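Local coordinates for ankyrin repeat domain protein (Legionella pneumophila subsp. pneumophila, PDB 6MCA), which acts as an ankyrin-repeat effector with a cysteine protease-like fold that interacts with the host LARP7 component of the 7SK snRNP complex, at residues G160-L165 and D381-W386; L268-Y273 and W277-R282; I305-D310 and Q327-L332; G416-A421 and E434-I439. All blocks are in the same frame, centred on the assembly; numbering follows the deposited sequence.

Interaction 1: residues G160-L165 and D381-W386; sequences GHRFEL and DEWVEW
Arg162 and Trp383 form a cation-pi pair that joins the C-terminal turn of helix 147-162 to the N-terminal half of the long helix 373-399. The Arg162 CZ atom lies 4.6 Å from the centroid of the six-membered ring of Trp383, 25° off the ring normal. The two planes are almost perpendicular, 82° apart, so the guanidinium meets the face with an edge instead of lying flat on it. With its CG anti to the backbone N (chi1 166°), Trp383 brings its six-membered ring beside the guanidinium, and the ring face receives NH2.

A van der Waals touch of Val384 CG2 on Arg162 NH1, at 4.0 Å, is the remaining contact.

Polar bonds that position both groups come from outside the two segments. Arg162 NE makes a salt bridge with Asp387 OD2, about one turn beyond Trp383 on helix 373-399, while Trp383 NE1 is hydrogen-bonded to Ser198 OG on helix 188-202, which tethers the indole. Just beyond Arg162 the helix closes in a Schellman motif, with Glu164 at positive phi and Leu165 N bonded to Gly160 O at 2.9 Å. The tightest approach across the contact is that of Arg162 NH2, 3.2 Å from Trp383 CZ2 and offset toward the rim of the ring.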
# COMPACT_ATOMS: atom_id res chain seq x y z
N GLY A 160 1.78 -5.52 -9.56
CA GLY A 160 3.22 -5.35 -9.52
C GLY A 160 3.85 -5.93 -8.27
O GLY A 160 4.97 -6.45 -8.30
N HIS A 161 3.13 -5.86 -7.14
CA HIS A 161 3.68 -6.42 -5.91
C HIS A 161 3.52 -7.94 -5.85
O HIS A 161 4.49 -8.65 -5.55
CB HIS A 161 3.00 -5.77 -4.70
CG HIS A 161 3.46 -4.37 -4.44
ND1 HIS A 161 4.79 -4.00 -4.50
CD2 HIS A 161 2.77 -3.25 -4.11
CE1 HIS A 161 4.90 -2.71 -4.22
NE2 HIS A 161 3.69 -2.23 -3.98
N ARG A 162 2.32 -8.45 -6.14
CA ARG A 162 2.07 -9.88 -6.02
C ARG A 162 2.91 -10.69 -7.01
O ARG A 162 3.43 -11.76 -6.67
CB ARG A 162 0.59 -10.18 -6.23
CG ARG A 162 -0.32 -9.68 -5.11
CD ARG A 162 -0.17 -10.52 -3.85
NE ARG A 162 -1.19 -10.17 -2.87
CZ ARG A 162 -1.04 -10.32 -1.56
NH1 ARG A 162 0.10 -10.80 -1.06
NH2 ARG A 162 -2.02 -9.97 -0.74
N PHE A 163 3.04 -10.19 -8.24
CA PHE A 163 3.81 -10.88 -9.27
C PHE A 163 5.27 -10.44 -9.31
O PHE A 163 6.01 -10.91 -10.18
CB PHE A 163 3.16 -10.67 -10.64
CG PHE A 163 1.86 -11.42 -10.81
CD1 PHE A 163 1.87 -12.76 -11.15
CD2 PHE A 163 0.65 -10.78 -10.62
CE1 PHE A 163 0.68 -13.46 -11.31
CE2 PHE A 163 -0.54 -11.47 -10.77
CZ PHE A 163 -0.53 -12.81 -11.12
N GLU A 164 5.69 -9.55 -8.40
CA GLU A 164 7.08 -9.11 -8.29
C GLU A 164 7.60 -8.54 -9.61
O GLU A 164 8.71 -8.85 -10.05
CB GLU A 164 7.98 -10.25 -7.80
CG GLU A 164 7.64 -10.74 -6.40
CD GLU A 164 8.59 -11.82 -5.92
OE1 GLU A 164 8.16 -12.69 -5.14
OE2 GLU A 164 9.77 -11.80 -6.32
N LEU A 165 6.79 -7.70 -10.25
CA LEU A 165 7.17 -7.11 -11.52
C LEU A 165 8.19 -5.99 -11.31
O LEU A 165 8.16 -5.28 -10.31
CB LEU A 165 5.94 -6.57 -12.25
CG LEU A 165 4.82 -7.57 -12.51
CD1 LEU A 165 3.67 -6.90 -13.25
CD2 LEU A 165 5.34 -8.77 -13.29
N ASP A 381 0.35 -19.24 1.86
CA ASP A 381 0.53 -19.59 0.45
C ASP A 381 -0.80 -19.57 -0.30
O ASP A 381 -0.90 -19.03 -1.41
CB ASP A 381 1.19 -20.96 0.32
CG ASP A 381 2.65 -20.94 0.73
OD1 ASP A 381 3.29 -19.88 0.60
OD2 ASP A 381 3.15 -21.99 1.18
N GLU A 382 -1.84 -20.16 0.30
CA GLU A 382 -3.15 -20.18 -0.34
C GLU A 382 -3.67 -18.76 -0.56
O GLU A 382 -4.17 -18.44 -1.65
CB GLU A 382 -4.14 -20.98 0.51
CG GLU A 382 -5.41 -21.38 -0.22
CD GLU A 382 -5.95 -22.72 0.23
OE1 GLU A 382 -5.38 -23.31 1.18
OE2 GLU A 382 -6.94 -23.19 -0.36
N TRP A 383 -3.54 -17.89 0.44
CA TRP A 383 -3.99 -16.51 0.32
C TRP A 383 -3.23 -15.77 -0.77
O TRP A 383 -3.83 -15.05 -1.58
CB TRP A 383 -3.84 -15.80 1.66
CG TRP A 383 -3.97 -14.30 1.60
CD1 TRP A 383 -5.00 -13.58 1.07
CD2 TRP A 383 -3.03 -13.34 2.11
NE1 TRP A 383 -4.76 -12.24 1.21
CE2 TRP A 383 -3.56 -12.06 1.84
CE3 TRP A 383 -1.79 -13.44 2.76
CZ2 TRP A 383 -2.89 -10.89 2.21
CZ3 TRP A 383 -1.14 -12.28 3.12
CH2 TRP A 383 -1.69 -11.02 2.84
N VAL A 384 -1.91 -15.95 -0.83
CA VAL A 384 -1.11 -15.22 -1.81
C VAL A 384 -1.46 -15.67 -3.23
O VAL A 384 -1.64 -14.83 -4.13
CB VAL A 384 0.39 -15.39 -1.52
CG1 VAL A 384 1.23 -14.93 -2.70
CG2 VAL A 384 0.77 -14.62 -0.26
N GLU A 385 -1.58 -16.98 -3.45
CA GLU A 385 -1.92 -17.45 -4.79
C GLU A 385 -3.33 -17.03 -5.19
O GLU A 385 -3.58 -16.63 -6.34
CB GLU A 385 -1.77 -18.97 -4.87
CG GLU A 385 -0.32 -19.46 -4.83
CD GLU A 385 0.53 -18.85 -5.92
OE1 GLU A 385 1.49 -18.11 -5.59
OE2 GLU A 385 0.26 -19.11 -7.11
N TRP A 386 -4.28 -17.10 -4.24
CA TRP A 386 -5.63 -16.64 -4.51
C TRP A 386 -5.65 -15.17 -4.89
O TRP A 386 -6.39 -14.76 -5.80
CB TRP A 386 -6.53 -16.89 -3.30
CG TRP A 386 -7.92 -16.38 -3.46
CD1 TRP A 386 -9.01 -17.08 -3.90
CD2 TRP A 386 -8.39 -15.04 -3.20
NE1 TRP A 386 -10.12 -16.27 -3.93
CE2 TRP A 386 -9.76 -15.02 -3.50
CE3 TRP A 386 -7.77 -13.88 -2.74
CZ2 TRP A 386 -10.53 -13.86 -3.36
CZ3 TRP A 386 -8.54 -12.73 -2.60
CH2 TRP A 386 -9.90 -12.74 -2.91

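Interaction 2: residues L268-Y273 and W277-R282; sequences LCFVRY and WAKIDR
Phe270 meets two side chains of the neighbouring strand, Trp277 and Lys279. Against Trp277 it is inclined, the ring planes 41° apart and the centroids 5.4 Å from each other, an arrangement that is neither a stack nor a T. Trp277 NE1 lies at the edge of the phenyl ring, 3.3 Å from Phe270 CD2. Lys279 instead runs alongside Phe270, pointing the same way, and lays its methylenes by the ring: Phe270 CE2 is 3.6 Å from Lys279 CG. A bend at chi3 (64°) turns the lysine away beyond this point, and its NZ pairs with Glu289 and His322.

The side chains of the other face are smaller and wholly apolar in their contacts. Val271 CB faces Ala278 CB at 4.2 Å, and Val271 CG2 meets Ile280 CD1 at 4.1 Å, while Cys269 stands beside Ile280. Met362 of helix 355-364 covers Val271 and Ala278; Ile325 of helix 318-329 covers Phe270 and Trp277.

Backbone bonds fix this pairing. Cys269 N reaches Ile280 O at 3.0 Å in a nearly straight bond (173°), and Ile280 N answers to Cys269 O at 2.8 Å. Val271 and Ala278 are linked likewise, the bond from Ala278 N being weak. The result is an antiparallel beta hairpin, part of a five-stranded antiparallel sheet with helices on both faces, consistent with the cysteine protease-like character of this effector.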
# COMPACT_ATOMS: atom_id res chain seq x y z
N LEU A 268 10.26 -3.01 8.12
CA LEU A 268 10.21 -4.27 8.86
C LEU A 268 9.00 -4.23 9.78
O LEU A 268 8.48 -3.16 10.11
CB LEU A 268 11.50 -4.53 9.64
CG LEU A 268 11.92 -3.59 10.78
CD1 LEU A 268 12.84 -4.34 11.73
CD2 LEU A 268 12.62 -2.36 10.24
N CYS A 269 8.51 -5.40 10.17
CA CYS A 269 7.24 -5.46 10.87
C CYS A 269 7.40 -6.11 12.24
O CYS A 269 8.19 -7.03 12.42
CB CYS A 269 6.20 -6.23 10.04
SG CYS A 269 5.65 -5.31 8.58
N PHE A 270 6.64 -5.61 13.21
CA PHE A 270 6.59 -6.19 14.54
C PHE A 270 5.15 -6.50 14.89
O PHE A 270 4.24 -5.76 14.51
CB PHE A 270 7.21 -5.26 15.58
CG PHE A 270 8.67 -4.98 15.35
CD1 PHE A 270 9.07 -3.98 14.47
CD2 PHE A 270 9.64 -5.72 16.00
CE1 PHE A 270 10.41 -3.72 14.26
CE2 PHE A 270 10.98 -5.46 15.80
CZ PHE A 270 11.37 -4.46 14.92
N VAL A 271 4.94 -7.60 15.60
CA VAL A 271 3.61 -8.02 16.01
C VAL A 271 3.64 -8.28 17.51
O VAL A 271 4.47 -9.04 18.00
CB VAL A 271 3.13 -9.28 15.26
CG1 VAL A 271 1.74 -9.67 15.73
CG2 VAL A 271 3.14 -9.04 13.76
N ARG A 272 2.73 -7.63 18.23
CA ARG A 272 2.53 -7.88 19.66
C ARG A 272 1.20 -8.59 19.84
O ARG A 272 0.18 -8.14 19.33
CB ARG A 272 2.56 -6.56 20.44
CG ARG A 272 2.56 -6.72 21.96
CD ARG A 272 1.14 -6.74 22.54
NE ARG A 272 1.16 -6.93 23.98
CZ ARG A 272 0.98 -5.95 24.86
NH1 ARG A 272 0.78 -4.70 24.44
NH2 ARG A 272 1.02 -6.21 26.16
N TYR A 273 1.22 -9.71 20.56
CA TYR A 273 -0.01 -10.42 20.91
C TYR A 273 0.14 -10.90 22.35
O TYR A 273 0.86 -11.87 22.60
CB TYR A 273 -0.28 -11.59 19.97
CG TYR A 273 -1.56 -12.32 20.30
CD1 TYR A 273 -2.80 -11.75 20.03
CD2 TYR A 273 -1.54 -13.58 20.88
CE1 TYR A 273 -3.97 -12.40 20.33
CE2 TYR A 273 -2.71 -14.25 21.18
CZ TYR A 273 -3.93 -13.66 20.91
OH TYR A 273 -5.09 -14.32 21.21
N TRP A 277 5.93 -11.28 21.28
CA TRP A 277 6.43 -10.24 20.39
C TRP A 277 7.10 -10.93 19.21
O TRP A 277 7.67 -12.01 19.36
CB TRP A 277 7.42 -9.34 21.14
CG TRP A 277 8.07 -8.26 20.32
CD1 TRP A 277 9.20 -8.37 19.57
CD2 TRP A 277 7.64 -6.90 20.20
NE1 TRP A 277 9.50 -7.16 18.98
CE2 TRP A 277 8.55 -6.24 19.35
CE3 TRP A 277 6.56 -6.17 20.72
CZ2 TRP A 277 8.42 -4.90 19.01
CZ3 TRP A 277 6.43 -4.83 20.37
CH2 TRP A 277 7.36 -4.21 19.53
N ALA A 278 7.01 -10.33 18.03
CA ALA A 278 7.54 -10.96 16.83
C ALA A 278 8.17 -9.92 15.93
O ALA A 278 7.58 -8.87 15.68
CB ALA A 278 6.45 -11.72 16.07
N LYS A 279 9.37 -10.23 15.45
CA LYS A 279 10.07 -9.41 14.47
C LYS A 279 10.10 -10.13 13.13
O LYS A 279 10.45 -11.32 13.07
CB LYS A 279 11.49 -9.08 14.93
CG LYS A 279 12.27 -8.22 13.94
CD LYS A 279 13.54 -7.66 14.55
CE LYS A 279 14.51 -8.77 14.92
NZ LYS A 279 15.82 -8.22 15.36
N ILE A 280 9.73 -9.40 12.08
CA ILE A 280 9.66 -9.90 10.71
C ILE A 280 10.53 -8.99 9.86
O ILE A 280 10.22 -7.80 9.70
CB ILE A 280 8.22 -9.94 10.19
CG1 ILE A 280 7.31 -10.70 11.15
CG2 ILE A 280 8.18 -10.55 8.79
CD1 ILE A 280 5.84 -10.42 10.94
N ASP A 281 11.61 -9.55 9.31
CA ASP A 281 12.49 -8.83 8.39
C ASP A 281 13.08 -9.89 7.46
O ASP A 281 14.03 -10.58 7.83
CB ASP A 281 13.57 -8.06 9.13
CG ASP A 281 14.41 -7.20 8.20
OD1 ASP A 281 14.13 -7.16 6.99
OD2 ASP A 281 15.37 -6.56 8.69
N ARG A 282 12.51 -10.00 6.26
CA ARG A 282 12.93 -11.01 5.29
C ARG A 282 14.08 -10.54 4.41
O ARG A 282 14.45 -11.25 3.47
CB ARG A 282 11.74 -11.40 4.42
CG ARG A 282 10.51 -11.83 5.21
CD ARG A 282 9.27 -11.90 4.33
NE ARG A 282 9.33 -13.02 3.40
CZ ARG A 282 8.27 -13.49 2.73
NH1 ARG A 282 8.41 -14.51 1.90
NH2 ARG A 282 7.08 -12.93 2.90

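Interaction 3: residues I305-D310 and Q327-L332; sequences INFIHD and QQLGLL
Two consecutive helices, 305-312 and 318-329, meet where Phe307 of the first reaches Leu329 and Gln328 near the end of the second, beside the five-stranded antiparallel sheet. The phenyl ring reaches toward helix 318-329 because its CG is anti to the backbone N (chi1 -180°), and a single ring serves both partners.

Leu329 supplies the apolar half. Its side chain crosses that of Phe307 at about a right angle and forms a CH-pi contact, with Leu329 CD2 4.1 Å from the ring centroid and 25° off the normal. The methyl is displaced toward the rim, on the side of CE2 and CZ. The second methyl, Leu329 CD1, comes to 3.7 Å from Phe307 CZ; both methyls lie on the same side of the ring plane, CD2 over the face and CD1 out past the rim near CZ.

Gln328 takes up a different position. Extended beyond CG, it brings OE1 to the ring edge, 3.6 Å from Phe307 CD2, with the amide plane turned 81° from the ring.

Gly330 follows with positive phi, which turns the chain from the helix into edge strand 331-337; backbone bonds to Thr298 and Arg299 tie this junction down. Tyr320 and Ile325, from the same helix 318-329, also touch Phe307, while Leu329 rests on Trp277 of the sheet.

The ring thus offers its pi face to a methyl group and its C-H rim to a carbonyl oxygen. The latter is an approach that the partial charges should mildly favour, although it is no hydrogen bond, and the contact owes its hold mainly to burial of Phe307 and Leu329.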
# COMPACT_ATOMS: atom_id res chain seq x y z
N ILE A 305 3.27 4.18 26.67
CA ILE A 305 3.02 5.24 25.70
C ILE A 305 4.33 5.77 25.14
O ILE A 305 4.48 5.96 23.93
CB ILE A 305 2.19 6.37 26.33
CG1 ILE A 305 0.82 5.85 26.75
CG2 ILE A 305 2.04 7.53 25.36
CD1 ILE A 305 0.04 5.32 25.60
N ASN A 306 5.30 6.02 26.03
CA ASN A 306 6.59 6.54 25.59
C ASN A 306 7.30 5.56 24.68
O ASN A 306 8.00 5.97 23.75
CB ASN A 306 7.45 6.88 26.81
CG ASN A 306 6.70 7.71 27.83
OD1 ASN A 306 5.88 7.19 28.59
ND2 ASN A 306 6.97 9.01 27.85
N PHE A 307 7.14 4.26 24.92
CA PHE A 307 7.71 3.26 24.03
C PHE A 307 7.11 3.37 22.63
O PHE A 307 7.84 3.39 21.63
CB PHE A 307 7.50 1.85 24.59
CG PHE A 307 8.08 0.76 23.73
CD1 PHE A 307 7.33 0.19 22.71
CD2 PHE A 307 9.37 0.31 23.93
CE1 PHE A 307 7.85 -0.81 21.92
CE2 PHE A 307 9.91 -0.69 23.13
CZ PHE A 307 9.14 -1.25 22.13
N ILE A 308 5.78 3.44 22.54
CA ILE A 308 5.13 3.54 21.24
C ILE A 308 5.53 4.83 20.54
O ILE A 308 5.70 4.87 19.31
CB ILE A 308 3.60 3.43 21.39
CG1 ILE A 308 3.22 2.08 21.99
CG2 ILE A 308 2.91 3.63 20.05
CD1 ILE A 308 3.50 0.91 21.07
N HIS A 309 5.71 5.91 21.31
CA HIS A 309 6.11 7.18 20.70
C HIS A 309 7.52 7.10 20.15
O HIS A 309 7.77 7.50 19.01
CB HIS A 309 5.98 8.32 21.72
CG HIS A 309 6.06 9.68 21.11
ND1 HIS A 309 7.25 10.36 20.97
CD2 HIS A 309 5.11 10.48 20.57
CE1 HIS A 309 7.03 11.53 20.39
NE2 HIS A 309 5.73 11.62 20.14
N ASP A 310 8.46 6.58 20.94
CA ASP A 310 9.82 6.37 20.44
C ASP A 310 9.82 5.44 19.23
O ASP A 310 10.63 5.61 18.31
CB ASP A 310 10.71 5.79 21.54
CG ASP A 310 10.87 6.73 22.71
OD1 ASP A 310 10.30 7.84 22.68
OD2 ASP A 310 11.58 6.36 23.68
N GLN A 327 16.32 -5.21 24.89
CA GLN A 327 16.72 -4.96 26.27
C GLN A 327 15.60 -4.31 27.07
O GLN A 327 15.38 -4.65 28.23
CB GLN A 327 17.98 -4.10 26.30
CG GLN A 327 18.30 -3.51 27.67
CD GLN A 327 19.71 -3.85 28.12
OE1 GLN A 327 20.42 -4.61 27.46
NE2 GLN A 327 20.11 -3.30 29.26
N GLN A 328 14.88 -3.37 26.45
CA GLN A 328 13.83 -2.65 27.18
C GLN A 328 12.67 -3.58 27.52
O GLN A 328 12.17 -3.57 28.65
CB GLN A 328 13.35 -1.45 26.36
CG GLN A 328 14.39 -0.35 26.23
CD GLN A 328 13.92 0.80 25.35
OE1 GLN A 328 12.73 0.96 25.10
NE2 GLN A 328 14.86 1.61 24.88
N LEU A 329 12.22 -4.38 26.55
CA LEU A 329 11.10 -5.28 26.77
C LEU A 329 11.51 -6.62 27.38
O LEU A 329 10.63 -7.39 27.77
CB LEU A 329 10.35 -5.54 25.46
CG LEU A 329 9.88 -4.31 24.67
CD1 LEU A 329 9.15 -4.73 23.41
CD2 LEU A 329 9.00 -3.42 25.54
N GLY A 330 12.80 -6.90 27.47
CA GLY A 330 13.26 -8.19 27.96
C GLY A 330 12.80 -9.32 27.07
O GLY A 330 12.16 -10.27 27.53
N LEU A 331 13.12 -9.23 25.78
CA LEU A 331 12.62 -10.16 24.78
C LEU A 331 13.35 -11.49 24.89
O LEU A 331 14.52 -11.59 24.50
CB LEU A 331 12.76 -9.57 23.38
CG LEU A 331 11.88 -8.35 23.10
CD1 LEU A 331 11.99 -7.93 21.64
CD2 LEU A 331 10.44 -8.64 23.49
N LEU A 332 12.67 -12.50 25.42
CA LEU A 332 13.25 -13.83 25.57
C LEU A 332 12.95 -14.66 24.33
O LEU A 332 11.77 -14.94 24.07
CB LEU A 332 12.70 -14.51 26.81
CG LEU A 332 13.08 -15.97 27.07
CD1 LEU A 332 14.59 -16.15 27.04
CD2 LEU A 332 12.51 -16.43 28.40

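Interaction 4: residues G416-A421 and E434-I439; sequences GILFQA and EKILNI
Ile436 reaches both Ile417 and Leu418 by means of its two branches. Its longer arm ends in CD1, which comes to 3.8 Å from Ile417 CG2 and also approaches the backbone, 4.2 Å from Leu418 N. CG1 lies beside the backbone N (chi1 -66°), which puts the shorter branch, CG2, anti to it, where it meets Leu418 CB at 4.1 Å. The next residue, Leu437, adds a methyl-to-methyl touch, Leu418 CD2 to Leu437 CD2 at 3.9 Å, the two leucines crossing at about a right angle.

All four side chains are buried and the side-chain contacts between them are all apolar. They join neighbouring helices, 404-421 and 427-440, which a short connection folds into a helical hairpin, with segment directions 137° apart and axes 10.1 Å from each other at closest approach. The backbones come nearest at Leu418 and Ile436, whose CA atoms are 7.1 Å apart.

Around this shell other helices of the C-terminal region close in. Leu392 of helix 373-399 touches both Ile417 and Ile436. Helix 463-474 supplies Ile471 against Leu418 and Leu472 against Leu437. Leu418 also packs on Ala433 and Leu440 of its partner helix. Farther out, Lys435 forms a salt bridge with Asp393, fastening helix 427-440 to helix 373-399, and the ring of Phe419 meets those of Tyr452 and Tyr456.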
# COMPACT_ATOMS: atom_id res chain seq x y z
N GLY A 416 3.31 -7.70 -19.13
CA GLY A 416 4.32 -7.73 -18.09
C GLY A 416 4.23 -8.97 -17.22
O GLY A 416 5.23 -9.63 -16.95
N ILE A 417 3.01 -9.29 -16.78
CA ILE A 417 2.79 -10.53 -16.02
C ILE A 417 3.33 -11.73 -16.79
O ILE A 417 4.13 -12.52 -16.28
CB ILE A 417 1.30 -10.70 -15.68
CG1 ILE A 417 0.80 -9.56 -14.81
CG2 ILE A 417 1.07 -12.05 -15.00
CD1 ILE A 417 -0.66 -9.71 -14.41
N LEU A 418 2.89 -11.86 -18.05
CA LEU A 418 3.24 -13.03 -18.86
C LEU A 418 4.75 -13.15 -19.03
O LEU A 418 5.32 -14.24 -18.87
CB LEU A 418 2.55 -12.94 -20.22
CG LEU A 418 2.97 -13.95 -21.29
CD1 LEU A 418 2.66 -15.37 -20.85
CD2 LEU A 418 2.30 -13.63 -22.61
N PHE A 419 5.43 -12.04 -19.34
CA PHE A 419 6.85 -12.12 -19.65
C PHE A 419 7.69 -12.32 -18.39
O PHE A 419 8.63 -13.12 -18.40
CB PHE A 419 7.30 -10.86 -20.39
CG PHE A 419 8.70 -10.93 -20.92
CD1 PHE A 419 9.00 -11.71 -22.03
CD2 PHE A 419 9.72 -10.22 -20.31
CE1 PHE A 419 10.29 -11.78 -22.51
CE2 PHE A 419 11.02 -10.29 -20.79
CZ PHE A 419 11.30 -11.07 -21.90
N GLN A 420 7.36 -11.61 -17.31
CA GLN A 420 8.24 -11.62 -16.15
C GLN A 420 7.94 -12.74 -15.15
O GLN A 420 8.87 -13.25 -14.53
CB GLN A 420 8.16 -10.27 -15.42
CG GLN A 420 8.52 -9.07 -16.28
CD GLN A 420 8.75 -7.82 -15.45
OE1 GLN A 420 9.31 -7.87 -14.36
NE2 GLN A 420 8.31 -6.68 -15.98
N ALA A 421 6.68 -13.13 -14.99
CA ALA A 421 6.28 -13.95 -13.85
C ALA A 421 5.85 -15.36 -14.20
O ALA A 421 5.56 -16.14 -13.29
CB ALA A 421 5.16 -13.25 -13.07
N GLU A 434 -2.46 -18.89 -20.44
CA GLU A 434 -3.61 -19.09 -21.32
C GLU A 434 -4.62 -17.97 -21.16
O GLU A 434 -5.11 -17.39 -22.14
CB GLU A 434 -4.25 -20.45 -21.03
CG GLU A 434 -5.00 -21.06 -22.20
CD GLU A 434 -4.08 -21.69 -23.22
OE1 GLU A 434 -3.83 -21.06 -24.27
OE2 GLU A 434 -3.60 -22.81 -22.98
N LYS A 435 -4.96 -17.65 -19.90
CA LYS A 435 -5.85 -16.53 -19.62
C LYS A 435 -5.37 -15.25 -20.29
O LYS A 435 -6.17 -14.50 -20.87
CB LYS A 435 -5.96 -16.31 -18.11
CG LYS A 435 -6.85 -17.29 -17.36
CD LYS A 435 -7.07 -16.79 -15.94
CE LYS A 435 -7.62 -17.88 -15.04
NZ LYS A 435 -7.65 -17.45 -13.61
N ILE A 436 -4.06 -14.98 -20.22
CA ILE A 436 -3.53 -13.73 -20.75
C ILE A 436 -3.49 -13.75 -22.27
O ILE A 436 -3.84 -12.76 -22.94
CB ILE A 436 -2.14 -13.46 -20.15
CG1 ILE A 436 -2.25 -13.20 -18.64
CG2 ILE A 436 -1.47 -12.28 -20.85
CD1 ILE A 436 -0.96 -13.42 -17.89
N LEU A 437 -3.06 -14.87 -22.86
CA LEU A 437 -2.97 -14.99 -24.31
C LEU A 437 -4.33 -14.95 -24.97
O LEU A 437 -4.42 -14.63 -26.16
CB LEU A 437 -2.25 -16.28 -24.69
CG LEU A 437 -0.74 -16.31 -24.41
CD1 LEU A 437 -0.17 -17.69 -24.69
CD2 LEU A 437 -0.03 -15.25 -25.23
N ASN A 438 -5.40 -15.27 -24.23
CA ASN A 438 -6.74 -15.04 -24.77
C ASN A 438 -6.93 -13.59 -25.20
O ASN A 438 -7.67 -13.32 -26.16
CB ASN A 438 -7.80 -15.41 -23.73
CG ASN A 438 -8.44 -16.75 -24.01
OD1 ASN A 438 -7.99 -17.50 -24.88
ND2 ASN A 438 -9.51 -17.06 -23.28
N ILE A 439 -6.27 -12.65 -24.53
CA ILE A 439 -6.37 -11.24 -24.85
C ILE A 439 -5.21 -10.76 -25.72
O ILE A 439 -5.41 -10.01 -26.67
CB ILE A 439 -6.46 -10.41 -23.55
CG1 ILE A 439 -7.79 -10.69 -22.83
CG2 ILE A 439 -6.30 -8.93 -23.83
CD1 ILE A 439 -7.94 -9.95 -21.52

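How the interactions relate
All four contacts are largely buried, but they serve different parts of the fold. Interactions 2 and 3 belong to the same sheet and its helical cover: Trp277 of the hairpin touches Phe307, Leu329 and Leu331. Interaction 2 combines backbone hydrogen bonds with side-chain packing, whereas interaction 3 relies on side chains alone and has Gln328 at its more accessible margin. Interactions 1 and 4 also meet, where Phe163 packs on Ile417 and Ala421, and helix 373-399 contributes to both. A charged group over an indole marks interaction 1; interaction 4 is purely aliphatic. Interactions 3 and 4 lie farthest apart, their centres about 47 Å from each other.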